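Local coordinates for protein endo-1,4-beta-xylanase (Bacteroides thetaiotaomicron VPI-5482, PDB 3KST) that probably hydrolyses glycosidic bonds in xylan-type plant polysaccharides, as a calcium-binding five-bladed beta-propeller of glycoside hydrolase family 43, at residues V217-S222 with S233-L238; S180-Q185 with Y205-Y210; Y281-A286 with V293-T298; S132-D137 with P192-K197; G151-V156 with L171-K176. One frame throughout, in Å; residues are numbered along the deposited sequence. Where two conformers were deposited one is given.

Contact 1: residues V217-S222 with S233-L238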
# COMPACT_ATOMS: atom_id res chain seq x y z
N VAL A 217 5.58 -3.77 10.39
CA VAL A 217 6.15 -3.94 9.07
C VAL A 217 7.47 -4.68 9.09
O VAL A 217 8.35 -4.39 9.92
CB VAL A 217 6.38 -2.57 8.40
CG1 VAL A 217 7.03 -2.73 6.99
CG2 VAL A 217 5.05 -1.78 8.32
N GLY A 218 7.65 -5.60 8.14
CA GLY A 218 8.91 -6.32 7.97
C GLY A 218 9.18 -6.49 6.49
O GLY A 218 8.35 -6.08 5.65
N TYR A 219 10.31 -7.09 6.16
CA TYR A 219 10.60 -7.43 4.74
C TYR A 219 11.23 -8.81 4.53
O TYR A 219 11.66 -9.47 5.50
CB TYR A 219 11.44 -6.34 4.05
CG TYR A 219 12.93 -6.33 4.38
CD1 TYR A 219 13.41 -5.66 5.49
CD2 TYR A 219 13.86 -6.99 3.54
CE1 TYR A 219 14.78 -5.62 5.80
CE2 TYR A 219 15.25 -6.96 3.85
CZ TYR A 219 15.69 -6.28 4.97
OH TYR A 219 17.02 -6.24 5.30
N ALA A 220 11.26 -9.20 3.26
CA ALA A 220 11.88 -10.42 2.76
C ALA A 220 12.52 -10.11 1.43
O ALA A 220 12.07 -9.21 0.72
CB ALA A 220 10.87 -11.54 2.60
N THR A 221 13.58 -10.85 1.11
CA THR A 221 14.30 -10.67 -0.13
C THR A 221 14.28 -11.91 -1.00
O THR A 221 14.05 -13.03 -0.52
CB THR A 221 15.79 -10.27 0.09
OG1 THR A 221 16.50 -11.29 0.81
CG2 THR A 221 15.88 -8.97 0.87
N SER A 222 14.59 -11.70 -2.27
CA SER A 222 14.72 -12.79 -3.23
C SER A 222 15.49 -12.31 -4.46
O SER A 222 15.51 -11.12 -4.76
CB SER A 222 13.35 -13.25 -3.68
OG SER A 222 12.68 -12.18 -4.31
N SER A 233 16.31 -11.14 9.29
CA SER A 233 16.43 -11.73 10.62
C SER A 233 16.05 -10.77 11.76
O SER A 233 15.63 -11.24 12.82
CB SER A 233 17.84 -12.32 10.83
OG SER A 233 17.83 -13.25 11.90
N LYS A 234 16.21 -9.46 11.55
CA LYS A 234 15.88 -8.43 12.56
C LYS A 234 14.51 -7.77 12.32
O LYS A 234 14.26 -6.62 12.79
CB LYS A 234 16.94 -7.30 12.64
CG LYS A 234 18.45 -7.67 12.62
CD LYS A 234 19.04 -7.98 13.99
CE LYS A 234 19.08 -6.75 14.92
NZ LYS A 234 20.08 -6.91 16.02
N ASN A 235 13.61 -8.44 11.57
CA ASN A 235 12.23 -7.93 11.49
C ASN A 235 11.63 -7.94 12.91
O ASN A 235 12.02 -8.79 13.73
CB ASN A 235 11.31 -8.77 10.60
CG ASN A 235 11.47 -8.52 9.10
OD1 ASN A 235 11.91 -7.48 8.63
ND2 ASN A 235 11.01 -9.50 8.34
N PRO A 236 10.69 -7.02 13.22
CA PRO A 236 10.13 -5.99 12.32
C PRO A 236 10.94 -4.69 12.18
O PRO A 236 11.72 -4.32 13.07
CB PRO A 236 8.78 -5.71 12.95
CG PRO A 236 8.96 -5.94 14.42
CD PRO A 236 10.05 -6.98 14.56
N LEU A 237 10.75 -4.02 11.04
CA LEU A 237 11.33 -2.71 10.78
C LEU A 237 10.60 -1.61 11.55
O LEU A 237 11.21 -0.60 11.89
CB LEU A 237 11.29 -2.34 9.29
CG LEU A 237 12.31 -2.93 8.30
CD1 LEU A 237 12.76 -4.32 8.68
CD2 LEU A 237 11.76 -2.84 6.84
N LEU A 238 9.29 -1.80 11.78
CA LEU A 238 8.42 -0.80 12.39
C LEU A 238 7.30 -1.51 13.13
O LEU A 238 6.55 -2.23 12.52
CB LEU A 238 7.81 0.10 11.31
CG LEU A 238 6.75 1.13 11.77
CD1 LEU A 238 7.40 2.13 12.68
CD2 LEU A 238 6.02 1.82 10.60
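Val217 pairs with Leu237 and Leu238 where the loop segment 233-238 runs roughly antiparallel to the first residues of segment 217-222, on strand 216-222. Val217 N donates to Leu238 O at 2.8 Å, while Val217 O takes the N-H of Leu237 at 2.7 Å and, more weakly, that of Leu238.

Further along, the Asn235 amide bridges the backbone N and O of Tyr219. Asn235 OD1 accepts from Tyr219 N at 3.0 Å, with the donor above the plane of the side-chain carbonyl, and Asn235 ND2 donates to Tyr219 O at 2.9 Å, the acceptor lying in the amide plane. Both bonds are nearly straight, about 160° at the hydrogen, and together they fix the rotation of the amide. Asn235 OD1 also sits 3.3 Å from Gly218 CA, where the strand carries no side chain. Pro236, which follows a cis peptide bond, brings CB against Val217 O.

Leu237 crosses the Tyr219 side chain at about a right angle, and Leu237 CD1 meets the ring edge 3.5 Å from Tyr219 CD1. With CG between the backbone N and the carbonyl carbon (chi1 77°), the Tyr219 ring is also placed to stack with Tyr232. Val217 and Leu238 touch through their CB atoms. The doubled pairing opposite Val217 is a classic beta bulge, here joining a loop to the third strand of a propeller blade.

Contact 2: residues S180-Q185 with Y205-Y210; sequences SWELLQ and YSANHY
Asn208 meets the turn 181-185 with both ends of its amide. Asn208 ND2 donates to Trp181 O at 2.8 Å, almost straight (171°), the acceptor lying in the amide plane. Asn208 OD1 takes two backbone N-H groups from the same face of that plane, Leu184 N at 2.7 Å and Gln185 N at 3.2 Å. His209 N adds a backbone bond to Gln185 O, and Gln185 NE2 packs 3.6 Å from His209 CB while OE1 is held by Asn212.

At the other end Tyr205 OH donates to Glu182 OE2 at 2.7 Å. This oxygen lies at the ring edge, and the two side chains cross at about a right angle. Ala207 CB touches both Glu182 CB and Trp181 CZ3, each at 3.8 Å. Glu182 CG lies over the centre of one Trp181 ring face.

The loop before strand 189-197 is thus fastened to the end of strand 200-207, with the Tyr205 side chain about 7 Å from that of the predicted proton donor Glu190. Behind this shell, Lys231 and the backbone N-H groups of Glu178 and Val179 grip Glu182 OE1. The converging donors probably stabilise this buried carboxylate as an anion and hold the Tyr205 hydroxyl as a donor.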
# COMPACT_ATOMS: atom_id res chain seq x y z
N SER A 180 7.36 -15.09 15.87
CA SER A 180 6.65 -14.52 17.03
C SER A 180 6.00 -13.15 16.83
O SER A 180 4.80 -12.99 17.07
CB SER A 180 7.59 -14.46 18.25
OG SER A 180 6.93 -13.79 19.31
N TRP A 181 6.78 -12.17 16.35
CA TRP A 181 6.27 -10.79 16.14
C TRP A 181 5.12 -10.74 15.14
O TRP A 181 4.29 -9.83 15.21
CB TRP A 181 7.36 -9.81 15.72
CG TRP A 181 7.77 -9.81 14.25
CD1 TRP A 181 8.82 -10.49 13.68
CD2 TRP A 181 7.15 -9.09 13.18
NE1 TRP A 181 8.87 -10.26 12.33
CE2 TRP A 181 7.87 -9.38 12.00
CE3 TRP A 181 6.03 -8.23 13.10
CZ2 TRP A 181 7.51 -8.85 10.74
CZ3 TRP A 181 5.69 -7.69 11.87
CH2 TRP A 181 6.43 -8.00 10.71
N GLU A 182 5.09 -11.71 14.22
CA GLU A 182 4.04 -11.86 13.19
C GLU A 182 2.78 -12.61 13.66
O GLU A 182 1.85 -12.74 12.88
CB GLU A 182 4.58 -12.66 11.98
CG GLU A 182 5.78 -12.07 11.31
CD GLU A 182 6.42 -12.98 10.28
OE1 GLU A 182 6.31 -14.24 10.40
OE2 GLU A 182 7.10 -12.43 9.40
N LEU A 183 2.78 -13.16 14.88
CA LEU A 183 1.70 -13.95 15.44
C LEU A 183 1.25 -13.41 16.82
O LEU A 183 1.04 -14.18 17.77
CB LEU A 183 2.14 -15.43 15.52
CG LEU A 183 2.53 -16.09 14.18
CD1 LEU A 183 3.21 -17.43 14.38
CD2 LEU A 183 1.31 -16.22 13.30
N LEU A 184 1.14 -12.09 16.93
CA LEU A 184 0.55 -11.46 18.10
C LEU A 184 -0.98 -11.61 18.08
O LEU A 184 -1.59 -11.79 19.14
CB LEU A 184 0.98 -9.99 18.21
CG LEU A 184 2.44 -9.67 18.53
CD1 LEU A 184 2.72 -8.18 18.26
CD2 LEU A 184 2.83 -10.03 19.99
N GLN A 185 -1.62 -11.51 16.91
CA GLN A 185 -3.07 -11.67 16.79
C GLN A 185 -3.43 -12.21 15.41
O GLN A 185 -3.05 -11.61 14.42
CB GLN A 185 -3.77 -10.34 17.04
CG GLN A 185 -5.26 -10.40 16.98
CD GLN A 185 -5.94 -9.10 17.38
OE1 GLN A 185 -5.41 -8.32 18.18
NE2 GLN A 185 -7.13 -8.87 16.85
N TYR A 205 6.17 -5.91 3.89
CA TYR A 205 4.82 -6.31 4.26
C TYR A 205 4.48 -6.03 5.70
O TYR A 205 5.39 -5.75 6.52
CB TYR A 205 4.68 -7.85 3.99
CG TYR A 205 5.58 -8.69 4.87
CD1 TYR A 205 6.88 -9.03 4.46
CD2 TYR A 205 5.14 -9.16 6.12
CE1 TYR A 205 7.73 -9.80 5.31
CE2 TYR A 205 5.99 -9.92 6.97
CZ TYR A 205 7.27 -10.25 6.54
OH TYR A 205 8.13 -10.97 7.34
N SER A 206 3.19 -6.13 6.01
CA SER A 206 2.69 -5.99 7.38
C SER A 206 2.17 -7.34 7.93
O SER A 206 1.67 -8.17 7.17
CB SER A 206 1.58 -4.94 7.45
OG SER A 206 2.00 -3.68 6.96
N ALA A 207 2.32 -7.56 9.24
CA ALA A 207 1.79 -8.76 9.91
C ALA A 207 0.96 -8.40 11.13
O ALA A 207 1.15 -7.31 11.72
CB ALA A 207 2.93 -9.77 10.25
N ASN A 208 0.05 -9.33 11.46
CA ASN A 208 -0.97 -9.27 12.54
C ASN A 208 -2.23 -8.61 12.08
O ASN A 208 -2.23 -7.88 11.07
CB ASN A 208 -0.46 -8.61 13.83
CG ASN A 208 0.68 -9.34 14.39
OD1 ASN A 208 0.52 -10.48 14.84
ND2 ASN A 208 1.86 -8.72 14.36
N HIS A 209 -3.33 -8.95 12.76
CA HIS A 209 -4.61 -8.25 12.53
C HIS A 209 -4.33 -6.75 12.76
O HIS A 209 -3.69 -6.39 13.75
CB HIS A 209 -5.67 -8.73 13.52
CG HIS A 209 -7.06 -8.38 13.13
ND1 HIS A 209 -7.55 -7.09 13.15
CD2 HIS A 209 -8.10 -9.16 12.75
CE1 HIS A 209 -8.81 -7.09 12.77
NE2 HIS A 209 -9.18 -8.34 12.54
N TYR A 210 -4.81 -5.89 11.87
CA TYR A 210 -4.56 -4.42 11.97
C TYR A 210 -5.00 -3.81 13.32
O TYR A 210 -4.45 -2.78 13.75
CB TYR A 210 -5.16 -3.65 10.78
CG TYR A 210 -6.63 -3.39 10.83
CD1 TYR A 210 -7.15 -2.27 11.53
CD2 TYR A 210 -7.53 -4.25 10.21
CE1 TYR A 210 -8.53 -2.02 11.60
CE2 TYR A 210 -8.94 -4.01 10.27
CZ TYR A 210 -9.42 -2.89 10.96
OH TYR A 210 -10.77 -2.66 11.00

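Contact 3: residues Y281-A286 with V293-T298; sequences YIKDFA and VTISGT
Lys283 NZ donates to Gly297 O at 2.6 Å, in the plane of that carbonyl. The side chain bends at chi3 and chi4 (78° and 72°), curling its ammonium back beside the neighbouring strand. Asp241 also forms a salt bridge with Lys283 NZ, and a water 2.9 Å from Lys283 NZ also accepts, weakly, from Gly297 N.

Four backbone bonds satisfy the adjoining N-H and C=O groups in two reciprocal pairs. Asp284 N gives to Ser296 O at 2.6 Å and Ser296 N returns to Asp284 O, while Ala286 and Thr294 exchange the same two bonds. These are the rungs of an antiparallel beta-hairpin, strands 279-287 and 293-305, a hairpin of the propeller fold. Phe285 and Ile295 form the non-hydrogen-bonded pair between them.

With Phe285 CG anti to the backbone N (chi1 -176°), the ring is met at its edge by Ile295 CG1, 3.8 Å from Phe285 CD1, and Val293 CG1 comes to 3.3 Å of Phe285 CE1. The other face of the hairpin, carrying Asp284, Ala286, Thr294 and Ser296, is mostly polar. There a second water donates to Asp284 OD2 at 3.0 Å and is also hydrogen-bonded to Ser296 OG; Asp284 OD1 has a long, weak ion pair with Lys263.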
# COMPACT_ATOMS: atom_id res chain seq x y z
N TYR A 281 0.96 8.69 8.62
CA TYR A 281 2.22 9.33 9.06
C TYR A 281 3.35 8.95 8.11
O TYR A 281 3.24 8.00 7.34
CB TYR A 281 2.57 8.85 10.48
CG TYR A 281 1.52 9.19 11.51
CD1 TYR A 281 1.53 10.44 12.13
CD2 TYR A 281 0.48 8.30 11.84
CE1 TYR A 281 0.56 10.79 13.06
CE2 TYR A 281 -0.50 8.63 12.76
CZ TYR A 281 -0.46 9.90 13.36
OH TYR A 281 -1.42 10.24 14.28
N ILE A 282 4.45 9.70 8.17
CA ILE A 282 5.61 9.48 7.29
C ILE A 282 6.95 9.43 8.06
O ILE A 282 7.22 10.29 8.89
CB ILE A 282 5.68 10.54 6.20
CG1 ILE A 282 4.46 10.48 5.26
CG2 ILE A 282 6.98 10.40 5.36
CD1 ILE A 282 4.39 11.68 4.31
N LYS A 283 7.78 8.43 7.75
CA LYS A 283 9.13 8.26 8.32
C LYS A 283 10.10 8.16 7.15
O LYS A 283 9.69 8.15 5.99
CB LYS A 283 9.17 7.03 9.24
CG LYS A 283 8.58 7.31 10.64
CD LYS A 283 8.52 6.05 11.55
CE LYS A 283 9.85 5.67 12.18
NZ LYS A 283 10.34 6.57 13.28
N ASP A 284 11.40 8.13 7.46
CA ASP A 284 12.41 7.95 6.44
C ASP A 284 12.49 6.48 6.07
O ASP A 284 12.10 5.61 6.85
CB ASP A 284 13.76 8.48 6.91
CG ASP A 284 13.74 9.96 7.17
OD1 ASP A 284 13.34 10.70 6.24
OD2 ASP A 284 14.10 10.37 8.27
N PHE A 285 12.97 6.23 4.85
CA PHE A 285 13.11 4.89 4.29
C PHE A 285 14.40 4.78 3.50
O PHE A 285 14.73 5.68 2.73
CB PHE A 285 11.97 4.62 3.30
CG PHE A 285 11.98 3.23 2.75
CD1 PHE A 285 11.56 2.18 3.53
CD2 PHE A 285 12.45 2.97 1.47
CE1 PHE A 285 11.56 0.87 3.03
CE2 PHE A 285 12.46 1.69 0.95
CZ PHE A 285 12.03 0.63 1.75
N ALA A 286 15.09 3.66 3.64
CA ALA A 286 16.29 3.45 2.82
C ALA A 286 16.71 2.00 2.75
O ALA A 286 16.37 1.22 3.63
CB ALA A 286 17.46 4.31 3.31
N VAL A 293 17.23 -2.89 4.75
CA VAL A 293 16.18 -1.86 4.72
C VAL A 293 16.00 -1.24 6.12
O VAL A 293 16.12 -1.96 7.13
CB VAL A 293 14.82 -2.45 4.23
CG1 VAL A 293 13.76 -1.36 4.05
CG2 VAL A 293 15.00 -3.19 2.92
N THR A 294 15.74 0.07 6.18
CA THR A 294 15.45 0.78 7.43
C THR A 294 14.27 1.71 7.25
O THR A 294 14.06 2.29 6.17
CB THR A 294 16.64 1.66 7.99
OG1 THR A 294 16.96 2.73 7.09
CG2 THR A 294 17.85 0.81 8.23
N ILE A 295 13.44 1.76 8.28
CA ILE A 295 12.35 2.72 8.39
C ILE A 295 12.74 3.41 9.70
O ILE A 295 12.89 2.73 10.74
CB ILE A 295 10.97 2.05 8.49
CG1 ILE A 295 10.59 1.41 7.16
CG2 ILE A 295 9.89 3.09 8.88
CD1 ILE A 295 9.33 0.52 7.29
N SER A 296 12.94 4.71 9.63
CA SER A 296 13.47 5.49 10.76
C SER A 296 13.15 6.98 10.69
O SER A 296 12.46 7.46 9.79
CB SER A 296 14.99 5.30 10.78
OG SER A 296 15.56 5.90 9.64
N GLY A 297 13.67 7.71 11.67
CA GLY A 297 13.52 9.16 11.70
C GLY A 297 12.31 9.67 12.43
O GLY A 297 11.38 8.94 12.79
N THR A 298 12.34 10.98 12.68
CA THR A 298 11.26 11.67 13.35
C THR A 298 10.03 11.59 12.45
O THR A 298 10.12 11.86 11.25
CB THR A 298 11.60 13.16 13.61
OG1 THR A 298 12.89 13.27 14.24
CG2 THR A 298 10.52 13.83 14.50
O HOH W 1 12.93 5.58 14.05
O HOH W 2 16.23 8.64 9.56

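Contact 4: residues S132-D137 with P192-K197; sequences SLFIDD and PSLLKK
The Phe134 ring receives Leu194 CD1 over the centre of one face, 3.7 Å from the centroid and only 7° off the ring normal, a CH-pi contact. The opposite face is met by Asp136 N, offset toward the rim. Lys196 CB approaches Phe134 CZ at 3.9 Å obliquely, and the two side chains cross at about a right angle. The Phe134 CB points toward strand 189-197, and CG, anti to the backbone N (chi1 173°), carries the ring on over Leu194.

Beyond the ring, Lys196 stretches out with every torsion anti and puts its ammonium between two carboxylates. Lys196 NZ is 2.7 Å from Asp137 OD2, the two side chains reaching toward each other tip to tip, and 3.0 Å from Asp136 OD1, which it meets on the syn side. Asp136 OD1 also accepts from Asp137 N, both donors coming from the same face of that carboxylate; its OD2 is bonded to Tyr201 OH. In this salt-bridge network each carboxylate probably steadies the lysine charge.

Strands 129-135 and 189-197 belong to different four-stranded antiparallel sheets, consecutive blades of the five-bladed propeller characteristic of family 43. Their directions differ by 15° and their axes approach to 6.7 Å, so side chains and water, rather than backbone ladder bonds, fill the seam.

At the Ser132 end of the seam, Ser132 CB packs on Pro192 O at 3.2 Å. One water donates to Ser132 OG and Leu133 O and accepts from Leu194 N at 3.0 Å. Ser132 OG is further hydrogen-bonded to Glu83, a residue of the calcium site.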
# COMPACT_ATOMS: atom_id res chain seq x y z
N SER A 132 -0.69 -4.81 -4.99
CA SER A 132 0.46 -3.94 -5.19
C SER A 132 1.14 -4.42 -6.47
O SER A 132 1.46 -5.61 -6.56
CB SER A 132 1.45 -3.97 -4.04
OG SER A 132 2.41 -2.94 -4.23
N LEU A 133 1.28 -3.51 -7.44
CA LEU A 133 1.89 -3.79 -8.74
C LEU A 133 3.39 -3.49 -8.75
O LEU A 133 3.88 -2.51 -8.17
CB LEU A 133 1.23 -2.94 -9.85
CG LEU A 133 1.70 -3.09 -11.31
CD1 LEU A 133 1.33 -4.47 -11.91
CD2 LEU A 133 1.07 -1.98 -12.11
N PHE A 134 4.12 -4.33 -9.48
CA PHE A 134 5.54 -4.15 -9.74
C PHE A 134 5.83 -4.51 -11.20
O PHE A 134 5.50 -5.60 -11.64
CB PHE A 134 6.36 -5.05 -8.86
CG PHE A 134 7.83 -5.03 -9.20
CD1 PHE A 134 8.57 -3.86 -9.02
CD2 PHE A 134 8.45 -6.16 -9.74
CE1 PHE A 134 9.94 -3.82 -9.35
CE2 PHE A 134 9.81 -6.15 -10.08
CZ PHE A 134 10.55 -4.98 -9.88
N ILE A 135 6.47 -3.60 -11.94
CA ILE A 135 6.84 -3.83 -13.34
C ILE A 135 8.36 -3.90 -13.36
O ILE A 135 9.03 -2.91 -13.08
CB ILE A 135 6.31 -2.73 -14.31
CG1 ILE A 135 4.78 -2.72 -14.28
CG2 ILE A 135 6.76 -3.02 -15.77
CD1 ILE A 135 4.13 -1.54 -15.06
N ASP A 136 8.90 -5.05 -13.73
CA ASP A 136 10.35 -5.29 -13.64
C ASP A 136 11.09 -4.61 -14.79
O ASP A 136 10.49 -4.12 -15.74
CB ASP A 136 10.61 -6.82 -13.62
CG ASP A 136 11.89 -7.21 -12.91
OD1 ASP A 136 12.67 -6.33 -12.49
OD2 ASP A 136 12.15 -8.43 -12.81
N ASP A 137 12.42 -4.59 -14.69
CA ASP A 137 13.32 -4.05 -15.73
C ASP A 137 13.10 -4.71 -17.11
O ASP A 137 13.31 -4.07 -18.14
CB ASP A 137 14.76 -4.16 -15.25
CG ASP A 137 15.01 -3.34 -13.99
OD1 ASP A 137 14.45 -2.23 -13.85
OD2 ASP A 137 15.75 -3.81 -13.12
N PRO A 192 1.42 -5.92 0.94
CA PRO A 192 2.71 -5.97 0.25
C PRO A 192 3.14 -4.68 -0.49
O PRO A 192 2.31 -3.89 -0.95
CB PRO A 192 2.48 -7.11 -0.78
CG PRO A 192 1.07 -7.04 -1.07
CD PRO A 192 0.42 -6.76 0.25
N SER A 193 4.46 -4.52 -0.60
CA SER A 193 5.13 -3.46 -1.38
C SER A 193 6.41 -4.06 -1.95
O SER A 193 7.15 -4.72 -1.21
CB SER A 193 5.45 -2.25 -0.51
OG SER A 193 4.28 -1.71 0.09
N LEU A 194 6.70 -3.79 -3.22
CA LEU A 194 7.87 -4.37 -3.89
C LEU A 194 8.79 -3.26 -4.36
O LEU A 194 8.35 -2.26 -4.95
CB LEU A 194 7.42 -5.27 -5.06
CG LEU A 194 8.29 -6.45 -5.50
CD1 LEU A 194 9.66 -5.99 -5.99
CD2 LEU A 194 8.40 -7.51 -4.38
N LEU A 195 10.08 -3.44 -4.07
CA LEU A 195 11.14 -2.57 -4.60
C LEU A 195 12.30 -3.46 -5.05
O LEU A 195 12.57 -4.50 -4.43
CB LEU A 195 11.64 -1.61 -3.54
CG LEU A 195 10.74 -0.46 -3.13
CD1 LEU A 195 11.50 0.31 -2.11
CD2 LEU A 195 10.37 0.41 -4.31
N LYS A 196 12.96 -3.05 -6.13
CA LYS A 196 14.14 -3.77 -6.62
C LYS A 196 15.33 -2.82 -6.50
O LYS A 196 15.19 -1.64 -6.81
CB LYS A 196 13.95 -4.20 -8.07
CG LYS A 196 15.14 -5.01 -8.66
CD LYS A 196 14.92 -5.27 -10.13
CE LYS A 196 15.98 -6.16 -10.78
NZ LYS A 196 15.68 -6.40 -12.26
N LYS A 197 16.46 -3.32 -6.01
CA LYS A 197 17.70 -2.53 -5.97
C LYS A 197 18.91 -3.44 -6.07
O LYS A 197 18.98 -4.41 -5.34
CB LYS A 197 17.79 -1.72 -4.69
CG LYS A 197 18.88 -0.65 -4.69
CD LYS A 197 18.83 0.15 -3.40
CE LYS A 197 19.69 1.40 -3.49
NZ LYS A 197 19.63 2.17 -2.21
O HOH W 3 4.85 -2.91 -5.38

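Contact 5: residues G151-V156 with L171-K176; sequences GNVIWV and LNQCIK
A classic beta bulge interrupts the antiparallel pairing of strands 152-158 and 172-175, the third and fourth strands of a four-stranded propeller blade. Ile154 O accepts from both Cys174 N, at 2.8 Å, and Ile175 N, at 3.3 Å, while Ile154 N donates to Ile175 O. Past the bulge the register has moved by one residue, and Val156 and Asn172 exchange two backbone bonds, each 2.9 Å between N and O.

Trp155 lies over the neighbouring strand. Gln173 CB sits almost over the centre of the six-membered ring, 3.8 Å from its centroid, in a CH-pi contact. The Gln173 amide plane is turned by 82° from the indole, with Gln173 OE1 at 3.6 Å from Trp155 CZ2. Leu171 CD2 meets Trp155 CE3 obliquely. Trp155 NE1 is hydrogen-bonded to Thr149 OG1, and Arg147 makes a cation-pi contact with the ring.

The strand also borders the probable active site: Asn152 ND2 is hydrogen-bonded to OE1 of Glu190, the predicted proton donor.

The blade's other face carries Ile154, Val156, Asn172 and Ile175. With its SG anti to the carbonyl carbon (chi1 -50°), Cys174 SG comes to 3.6 Å of Val156 CG1. Leu203 of the following blade packs against Cys174 and Ile175, and Tyr205 against Ile154 and Ile175. Val153 CG2 and Lys176 CB lie 3.7 Å apart with the two side chains side by side, Lys176 NZ continuing to a salt bridge with Asp150.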
# COMPACT_ATOMS: atom_id res chain seq x y z
N GLY A 151 -4.33 -18.33 6.76
CA GLY A 151 -4.43 -16.99 7.27
C GLY A 151 -4.41 -16.11 6.03
O GLY A 151 -4.61 -16.57 4.86
N ASN A 152 -4.14 -14.82 6.24
CA ASN A 152 -3.87 -13.93 5.13
C ASN A 152 -2.44 -14.21 4.68
O ASN A 152 -1.51 -14.04 5.48
CB ASN A 152 -3.97 -12.46 5.52
CG ASN A 152 -5.38 -12.00 5.84
OD1 ASN A 152 -6.32 -12.78 6.05
ND2 ASN A 152 -5.53 -10.68 5.87
N VAL A 153 -2.28 -14.66 3.42
CA VAL A 153 -0.97 -14.97 2.81
C VAL A 153 -0.76 -14.14 1.56
O VAL A 153 -1.65 -14.00 0.72
CB VAL A 153 -0.89 -16.48 2.48
CG1 VAL A 153 0.46 -16.85 1.84
CG2 VAL A 153 -1.10 -17.25 3.75
N ILE A 154 0.44 -13.56 1.44
CA ILE A 154 0.83 -12.79 0.29
C ILE A 154 1.27 -13.72 -0.85
O ILE A 154 2.19 -14.53 -0.69
CB ILE A 154 1.94 -11.77 0.61
CG1 ILE A 154 1.42 -10.79 1.67
CG2 ILE A 154 2.36 -11.03 -0.69
CD1 ILE A 154 2.46 -9.77 2.19
N TRP A 155 0.56 -13.60 -1.96
CA TRP A 155 0.82 -14.32 -3.21
C TRP A 155 1.29 -13.35 -4.28
O TRP A 155 1.18 -12.13 -4.14
CB TRP A 155 -0.46 -15.03 -3.67
CG TRP A 155 -0.76 -16.25 -2.88
CD1 TRP A 155 -1.24 -16.31 -1.61
CD2 TRP A 155 -0.53 -17.58 -3.29
NE1 TRP A 155 -1.38 -17.62 -1.21
CE2 TRP A 155 -0.95 -18.42 -2.23
CE3 TRP A 155 -0.05 -18.16 -4.47
CZ2 TRP A 155 -0.87 -19.83 -2.30
CZ3 TRP A 155 0.03 -19.54 -4.55
CH2 TRP A 155 -0.35 -20.36 -3.45
N VAL A 156 1.82 -13.88 -5.37
CA VAL A 156 2.16 -13.10 -6.54
C VAL A 156 1.77 -13.89 -7.77
O VAL A 156 1.70 -15.14 -7.70
CB VAL A 156 3.68 -12.77 -6.58
CG1 VAL A 156 4.51 -14.10 -6.70
CG2 VAL A 156 4.02 -11.74 -7.70
N LEU A 171 0.94 -18.27 -10.48
CA LEU A 171 0.74 -18.13 -9.02
C LEU A 171 1.89 -18.73 -8.22
O LEU A 171 2.33 -19.86 -8.49
CB LEU A 171 -0.58 -18.74 -8.52
CG LEU A 171 -1.81 -17.88 -8.75
CD1 LEU A 171 -3.09 -18.68 -8.73
CD2 LEU A 171 -1.83 -16.72 -7.66
N ASN A 172 2.39 -17.93 -7.28
CA ASN A 172 3.46 -18.29 -6.35
C ASN A 172 3.17 -17.74 -4.97
O ASN A 172 2.70 -16.60 -4.83
CB ASN A 172 4.81 -17.73 -6.82
CG ASN A 172 5.51 -18.64 -7.79
OD1 ASN A 172 6.22 -19.56 -7.39
ND2 ASN A 172 5.39 -18.34 -9.09
N GLN A 173 3.48 -18.53 -3.95
CA GLN A 173 3.29 -18.13 -2.57
C GLN A 173 4.53 -17.41 -2.04
O GLN A 173 5.66 -17.96 -2.08
CB GLN A 173 2.95 -19.34 -1.70
CG GLN A 173 2.84 -18.96 -0.23
CD GLN A 173 2.40 -20.11 0.60
OE1 GLN A 173 1.31 -20.62 0.42
NE2 GLN A 173 3.22 -20.48 1.58
N CYS A 174 4.32 -16.21 -1.47
CA CYS A 174 5.43 -15.36 -1.00
C CYS A 174 5.69 -15.42 0.52
O CYS A 174 6.76 -15.85 0.94
CB CYS A 174 5.24 -13.88 -1.42
SG CYS A 174 4.86 -13.61 -3.19
N ILE A 175 4.73 -14.94 1.31
CA ILE A 175 4.90 -14.76 2.76
C ILE A 175 3.64 -15.11 3.58
O ILE A 175 2.54 -14.71 3.22
CB ILE A 175 5.25 -13.26 3.06
CG1 ILE A 175 6.54 -12.77 2.37
CG2 ILE A 175 5.33 -13.01 4.56
CD1 ILE A 175 7.74 -13.48 2.81
N LYS A 176 3.82 -15.91 4.63
CA LYS A 176 2.76 -16.16 5.61
C LYS A 176 3.28 -15.81 7.02
O LYS A 176 4.50 -15.69 7.21
CB LYS A 176 2.16 -17.57 5.48
CG LYS A 176 3.02 -18.77 5.67
CD LYS A 176 2.20 -19.97 5.18
CE LYS A 176 2.51 -21.25 5.84
NZ LYS A 176 1.81 -22.33 5.06

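Overall arrangement
Contacts 4 and 5 share the blade spanning residues 129-175, and contacts 1, 2 and 4 reach the next one, spanning residues 189-231. Contact 5 is nested in the loop that contact 4 closes, and Pro192 CB touches Ile154 CG2 at 3.9 Å. Contacts 1 and 2 meet through strands 200-207 and 216-222, with Gly218 N 2.8 Å from Tyr205 O. Contact 3 belongs to another sheet and packs on contact 1 through Leu237 and Val293. The predicted proton donor Glu190 lies about 5 Å from Ile154 and 7 Å from Tyr205 between side chains, and the calcium ion about 5 Å from the Ser193 side chain.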